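Local coordinates for adhesion G-protein coupled receptor G6 (Danio rerio, PDB 6V55) that probably acts as a cell-surface adhesion receptor in myelination, through a calcium-binding, multidomain extracellular region that precedes its membrane-spanning part, at residues L537-V548 with V561-S571. Sequence-based numbering, arbitrary orientation.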
ATOM      1  N   LEU A 537      -4.481  27.184 -10.490  1.00 26.11           N
ATOM      2  CA  LEU A 537      -4.138  27.240 -11.902  1.00 23.52           C
ATOM      3  C   LEU A 537      -3.655  28.627 -12.324  1.00 28.97           C
ATOM      4  O   LEU A 537      -2.694  28.733 -13.097  1.00 33.61           O
ATOM      5  CB  LEU A 537      -5.349  26.816 -12.716  1.00 16.88           C
ATOM      6  CG  LEU A 537      -5.056  26.506 -14.162  1.00 26.82           C
ATOM      7  CD1 LEU A 537      -5.611  25.151 -14.442  1.00 30.31           C
ATOM      8  CD2 LEU A 537      -5.692  27.539 -15.058  1.00 26.05           C
ATOM      9  N   THR A 538      -4.287  29.705 -11.826  1.00 29.63           N
ATOM     10  CA  THR A 538      -3.766  31.031 -12.161  1.00 29.65           C
ATOM     11  C   THR A 538      -2.465  31.337 -11.412  1.00 31.65           C
ATOM     12  O   THR A 538      -1.677  32.165 -11.884  1.00 35.09           O
ATOM     13  CB  THR A 538      -4.811  32.156 -11.934  1.00 25.44           C
ATOM     14  OG1 THR A 538      -4.823  32.591 -10.567  1.00 24.77           O
ATOM     15  CG2 THR A 538      -6.225  31.723 -12.356  1.00 18.34           C
ATOM     16  N   GLN A 539      -2.182  30.642 -10.303  1.00 27.06           N
ATOM     17  CA  GLN A 539      -0.882  30.811  -9.671  1.00 27.21           C
ATOM     18  C   GLN A 539       0.212  30.050 -10.393  1.00 28.63           C
ATOM     19  O   GLN A 539       1.378  30.464 -10.350  1.00 33.20           O
ATOM     20  CB  GLN A 539      -0.925  30.351  -8.224  1.00 31.29           C
ATOM     21  CG  GLN A 539      -1.809  31.190  -7.396  1.00 31.90           C
ATOM     22  CD  GLN A 539      -2.152  30.501  -6.128  1.00 34.46           C
ATOM     23  OE1 GLN A 539      -1.356  29.725  -5.602  1.00 38.83           O
ATOM     24  NE2 GLN A 539      -3.350  30.751  -5.629  1.00 34.87           N
ATOM     25  N   VAL A 540      -0.124  28.929 -11.030  1.00 24.95           N
ATOM     26  CA  VAL A 540       0.882  28.233 -11.819  1.00 20.52           C
ATOM     27  C   VAL A 540       1.192  29.034 -13.083  1.00 21.10           C
ATOM     28  O   VAL A 540       2.357  29.194 -13.465  1.00 27.69           O
ATOM     29  CB  VAL A 540       0.416  26.790 -12.105  1.00 16.64           C
ATOM     30  CG1 VAL A 540       1.323  26.107 -13.043  1.00 16.22           C
ATOM     31  CG2 VAL A 540       0.390  25.975 -10.810  1.00 18.50           C
ATOM     32  N   VAL A 541       0.177  29.664 -13.672  1.00 16.47           N
ATOM     33  CA  VAL A 541       0.386  30.365 -14.933  1.00 16.46           C
ATOM     34  C   VAL A 541       1.047  31.733 -14.699  1.00 20.06           C
ATOM     35  O   VAL A 541       1.796  32.228 -15.557  1.00 27.68           O
ATOM     36  CB  VAL A 541      -0.973  30.390 -15.670  1.00 17.18           C
ATOM     37  CG1 VAL A 541      -1.035  31.352 -16.789  1.00 17.76           C
ATOM     38  CG2 VAL A 541      -1.257  28.999 -16.236  1.00 18.52           C
ATOM     39  N   THR A 542       0.903  32.305 -13.501  1.00 19.63           N
ATOM     40  CA  THR A 542       1.686  33.504 -13.186  1.00 24.47           C
ATOM     41  C   THR A 542       3.170  33.182 -12.991  1.00 25.30           C
ATOM     42  O   THR A 542       4.030  33.868 -13.569  1.00 23.01           O
ATOM     43  CB  THR A 542       1.096  34.211 -11.969  1.00 28.85           C
ATOM     44  OG1 THR A 542      -0.200  34.723 -12.327  1.00 33.13           O
ATOM     45  CG2 THR A 542       1.968  35.374 -11.523  1.00 29.05           C
ATOM     46  N   LYS A 543       3.479  32.093 -12.262  1.00 23.79           N
ATOM     47  CA  LYS A 543       4.865  31.650 -12.078  1.00 20.84           C
ATOM     48  C   LYS A 543       5.537  31.217 -13.390  1.00 21.89           C
ATOM     49  O   LYS A 543       6.729  31.499 -13.583  1.00 26.44           O
ATOM     50  CB  LYS A 543       4.921  30.510 -11.062  1.00 18.61           C
ATOM     51  CG  LYS A 543       6.334  30.175 -10.602  1.00 19.52           C
ATOM     52  CD  LYS A 543       7.049  31.405 -10.050  1.00 22.62           C
ATOM     53  CE  LYS A 543       6.497  31.749  -8.661  1.00 24.22           C
ATOM     54  NZ  LYS A 543       6.974  33.052  -8.103  1.00 24.31           N
ATOM     55  N   VAL A 544       4.785  30.586 -14.309  1.00 16.32           N
ATOM     56  CA  VAL A 544       5.295  30.258 -15.643  1.00 16.24           C
ATOM     57  C   VAL A 544       5.627  31.528 -16.424  1.00 16.29           C
ATOM     58  O   VAL A 544       6.652  31.588 -17.114  1.00 18.59           O
ATOM     59  CB  VAL A 544       4.278  29.364 -16.385  1.00 16.17           C
ATOM     60  CG1 VAL A 544       4.507  29.298 -17.894  1.00 16.12           C
ATOM     61  CG2 VAL A 544       4.344  27.989 -15.836  1.00 16.22           C
ATOM     62  N   MET A 545       4.839  32.596 -16.238  1.00 16.40           N
ATOM     63  CA  MET A 545       5.156  33.874 -16.874  1.00 16.94           C
ATOM     64  C   MET A 545       6.417  34.511 -16.292  1.00 19.57           C
ATOM     65  O   MET A 545       7.223  35.084 -17.038  1.00 25.59           O
ATOM     66  CB  MET A 545       3.981  34.837 -16.744  1.00 23.57           C
ATOM     67  CG  MET A 545       4.194  36.209 -17.401  1.00 30.73           C
ATOM     68  SD  MET A 545       4.599  36.101 -19.166  1.00 36.26           S
ATOM     69  CE  MET A 545       2.945  36.409 -19.699  1.00 36.92           C
ATOM     70  N   GLU A 546       6.624  34.391 -14.974  1.00 18.44           N
ATOM     71  CA  GLU A 546       7.854  34.894 -14.373  1.00 23.58           C
ATOM     72  C   GLU A 546       9.057  34.090 -14.843  1.00 25.87           C
ATOM     73  O   GLU A 546      10.117  34.656 -15.152  1.00 28.64           O
ATOM     74  CB  GLU A 546       7.751  34.845 -12.850  1.00 28.47           C
ATOM     75  CG  GLU A 546       6.590  35.634 -12.258  1.00 37.08           C
ATOM     76  CD  GLU A 546       6.441  35.405 -10.748  1.00 46.51           C
ATOM     77  OE1 GLU A 546       5.444  35.897 -10.158  1.00 48.22           O
ATOM     78  OE2 GLU A 546       7.323  34.730 -10.153  1.00 48.42           O
ATOM     79  N   LEU A 547       8.862  32.777 -14.970  1.00 22.11           N
ATOM     80  CA  LEU A 547       9.894  31.872 -15.428  1.00 21.55           C
ATOM     81  C   LEU A 547      10.286  32.153 -16.866  1.00 24.29           C
ATOM     82  O   LEU A 547      11.472  32.149 -17.187  1.00 33.88           O
ATOM     83  CB  LEU A 547       9.395  30.439 -15.295  1.00 21.19           C
ATOM     84  CG  LEU A 547      10.368  29.299 -15.536  1.00 21.27           C
ATOM     85  CD1 LEU A 547      10.146  28.290 -14.460  1.00 23.21           C
ATOM     86  CD2 LEU A 547      10.176  28.658 -16.886  1.00 19.23           C
ATOM     87  N   VAL A 548       9.310  32.377 -17.746  1.00 20.66           N
ATOM     88  CA  VAL A 548       9.631  32.567 -19.159  1.00 16.33           C
ATOM     89  C   VAL A 548      10.296  33.929 -19.357  1.00 26.69           C
ATOM     90  O   VAL A 548      11.213  34.070 -20.172  1.00 25.31           O
ATOM     91  CB  VAL A 548       8.353  32.362 -20.002  1.00 16.24           C
ATOM     92  CG1 VAL A 548       8.507  32.834 -21.444  1.00 16.22           C
ATOM     93  CG2 VAL A 548       7.986  30.901 -20.025  1.00 16.15           C
ATOM     94  N   VAL A 561       7.605  23.814 -20.287  1.00 16.19           N
ATOM     95  CA  VAL A 561       6.683  24.939 -20.198  1.00 14.77           C
ATOM     96  C   VAL A 561       5.483  24.721 -21.117  1.00 15.01           C
ATOM     97  O   VAL A 561       4.354  25.039 -20.730  1.00 17.67           O
ATOM     98  CB  VAL A 561       7.462  26.250 -20.468  1.00 13.12           C
ATOM     99  CG1 VAL A 561       6.563  27.469 -20.653  1.00 12.84           C
ATOM    100  CG2 VAL A 561       8.413  26.505 -19.334  1.00 10.88           C
ATOM    101  N   VAL A 562       5.674  24.024 -22.250  1.00 13.79           N
ATOM    102  CA  VAL A 562       4.569  23.791 -23.186  1.00 14.26           C
ATOM    103  C   VAL A 562       3.602  22.756 -22.614  1.00 19.04           C
ATOM    104  O   VAL A 562       2.384  22.800 -22.880  1.00 22.72           O
ATOM    105  CB  VAL A 562       5.158  23.466 -24.591  1.00 11.15           C
ATOM    106  CG1 VAL A 562       4.280  22.598 -25.483  1.00 10.76           C
ATOM    107  CG2 VAL A 562       5.417  24.777 -25.324  1.00 12.28           C
ATOM    108  N   THR A 563       4.088  21.923 -21.689  1.00 20.69           N
ATOM    109  CA  THR A 563       3.157  20.969 -21.144  1.00 22.80           C
ATOM    110  C   THR A 563       2.529  21.425 -19.843  1.00 23.93           C
ATOM    111  O   THR A 563       1.556  20.794 -19.413  1.00 27.57           O
ATOM    112  CB  THR A 563       3.837  19.617 -20.990  1.00 29.22           C
ATOM    113  OG1 THR A 563       4.869  19.694 -20.002  1.00 22.53           O
ATOM    114  CG2 THR A 563       4.464  19.231 -22.312  1.00 32.69           C
ATOM    115  N   ILE A 564       3.060  22.469 -19.193  1.00 23.74           N
ATOM    116  CA  ILE A 564       2.250  23.181 -18.207  1.00 17.39           C
ATOM    117  C   ILE A 564       1.022  23.754 -18.890  1.00 20.84           C
ATOM    118  O   ILE A 564      -0.106  23.457 -18.488  1.00 30.14           O
ATOM    119  CB  ILE A 564       3.068  24.265 -17.486  1.00 12.55           C
ATOM    120  CG1 ILE A 564       4.222  23.567 -16.784  1.00 15.85           C
ATOM    121  CG2 ILE A 564       2.221  24.949 -16.466  1.00 13.02           C
ATOM    122  CD1 ILE A 564       5.355  24.450 -16.292  1.00 17.86           C
ATOM    123  N   ILE A 565       1.224  24.423 -20.031  1.00 17.51           N
ATOM    124  CA  ILE A 565       0.138  25.096 -20.752  1.00 16.44           C
ATOM    125  C   ILE A 565      -0.804  24.091 -21.430  1.00 19.23           C
ATOM    126  O   ILE A 565      -2.021  24.311 -21.480  1.00 25.94           O
ATOM    127  CB  ILE A 565       0.740  26.105 -21.756  1.00 11.63           C
ATOM    128  CG1 ILE A 565       1.778  27.004 -21.057  1.00 11.40           C
ATOM    129  CG2 ILE A 565      -0.334  26.970 -22.376  1.00 12.70           C
ATOM    130  CD1 ILE A 565       1.220  27.990 -20.027  1.00 11.74           C
ATOM    131  N   SER A 566      -0.272  22.962 -21.915  1.00 13.95           N
ATOM    132  CA  SER A 566      -1.115  21.895 -22.459  1.00 17.25           C
ATOM    133  C   SER A 566      -2.005  21.263 -21.394  1.00 25.05           C
ATOM    134  O   SER A 566      -3.167  20.932 -21.674  1.00 26.32           O
ATOM    135  CB  SER A 566      -0.251  20.809 -23.080  1.00 17.42           C
ATOM    136  OG  SER A 566      -1.038  19.763 -23.632  1.00 19.69           O
ATOM    137  N   ASN A 567      -1.483  21.110 -20.170  1.00 25.15           N
ATOM    138  CA  ASN A 567      -2.284  20.570 -19.085  1.00 22.41           C
ATOM    139  C   ASN A 567      -3.324  21.565 -18.594  1.00 25.55           C
ATOM    140  O   ASN A 567      -4.399  21.154 -18.142  1.00 32.22           O
ATOM    141  CB  ASN A 567      -1.403  20.199 -17.919  1.00 21.73           C
ATOM    142  CG  ASN A 567      -0.600  18.969 -18.149  1.00 20.96           C
ATOM    143  OD1 ASN A 567      -0.744  18.295 -19.166  1.00 26.96           O
ATOM    144  ND2 ASN A 567       0.311  18.691 -17.219  1.00 16.40           N
ATOM    145  N   VAL A 568      -3.043  22.873 -18.649  1.00 22.07           N
ATOM    146  CA  VAL A 568      -4.115  23.804 -18.294  1.00 16.98           C
ATOM    147  C   VAL A 568      -5.137  23.917 -19.412  1.00 17.79           C
ATOM    148  O   VAL A 568      -6.253  24.357 -19.159  1.00 28.19           O
ATOM    149  CB  VAL A 568      -3.651  25.219 -17.880  1.00 14.39           C
ATOM    150  CG1 VAL A 568      -2.436  25.168 -16.961  1.00 14.26           C
ATOM    151  CG2 VAL A 568      -3.424  26.145 -19.053  1.00 15.30           C
ATOM    152  N   MET A 569      -4.828  23.457 -20.623  1.00 14.41           N
ATOM    153  CA  MET A 569      -5.844  23.434 -21.663  1.00 14.77           C
ATOM    154  C   MET A 569      -6.884  22.338 -21.477  1.00 24.07           C
ATOM    155  O   MET A 569      -7.929  22.401 -22.124  1.00 27.24           O
ATOM    156  CB  MET A 569      -5.201  23.248 -23.017  1.00 14.28           C
ATOM    157  CG  MET A 569      -4.654  24.497 -23.573  1.00 19.55           C
ATOM    158  SD  MET A 569      -3.918  24.182 -25.172  1.00 26.13           S
ATOM    159  CE  MET A 569      -2.377  24.936 -24.734  1.00 31.80           C
ATOM    160  N   VAL A 570      -6.627  21.318 -20.652  1.00 30.59           N
ATOM    161  CA  VAL A 570      -7.644  20.288 -20.455  1.00 32.27           C
ATOM    162  C   VAL A 570      -8.358  20.533 -19.136  1.00 34.28           C
ATOM    163  O   VAL A 570      -9.157  19.700 -18.691  1.00 39.87           O
ATOM    164  CB  VAL A 570      -7.076  18.856 -20.512  1.00 31.27           C
ATOM    165  CG1 VAL A 570      -6.570  18.552 -21.896  1.00 32.54           C
ATOM    166  CG2 VAL A 570      -5.988  18.642 -19.507  1.00 28.03           C
ATOM    167  N   SER A 571      -8.120  21.694 -18.525  1.00 30.59           N
ATOM    168  CA  SER A 571      -8.856  22.074 -17.330  1.00 28.88           C
ATOM    169  C   SER A 571     -10.248  22.541 -17.717  1.00 31.51           C
ATOM    170  O   SER A 571     -10.593  22.631 -18.901  1.00 35.39           O
ATOM    171  CB  SER A 571      -8.108  23.163 -16.575  1.00 28.32           C
ATOM    172  OG  SER A 571      -6.984  22.574 -15.954  1.00 33.50           O
TER
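V544 meets V561, I564 and I565 at the middle of a largely apolar interface between two antiparallel helical segments, 537-548 and 561-568, whose axes come within 10.9 Å at 156°. The two methyl groups of V544 divide the work. CG2 lies against the CD1 of I564 at 3.7 Å, with CG2 of the same isoleucine almost as near, while CG1 faces V561 CG1 at 3.9 Å and, roughly at right angles to that, touches I565 CD1. V561 is itself shared between three residues: its CG1 also touches CG2 of V548, and its CG2 packs on L547 CD2 at 3.7 Å. One turn toward the start of 537-548, V540 CG1 reaches I564 CG2.

At the far end L537, its CG anti to the backbone N (chi1 -166°), extends its isobutyl group over V568. Its CD1 sits 4.0 Å from V568 CB and continues to the S571 hydroxyl, 3.3 Å from OG, in the type I turn V568-S571. With an alanine here, S571 would probably lose its apolar neighbour and a gap would open beside V568, which would keep only V541 from this segment. V541 CG2 also touches V568 CG1.

No hydrogen bond links the two segments; their direct contact is van der Waals packing of largely buried side chains. Helix 517-527 covers one flank through L524 and A525, and helix 573-593 lies against V541 through T582. The pair is thus an antiparallel helical hairpin within a small helical bundle, consistent with the helical subdomain of the GAIN domain of adhesion receptors.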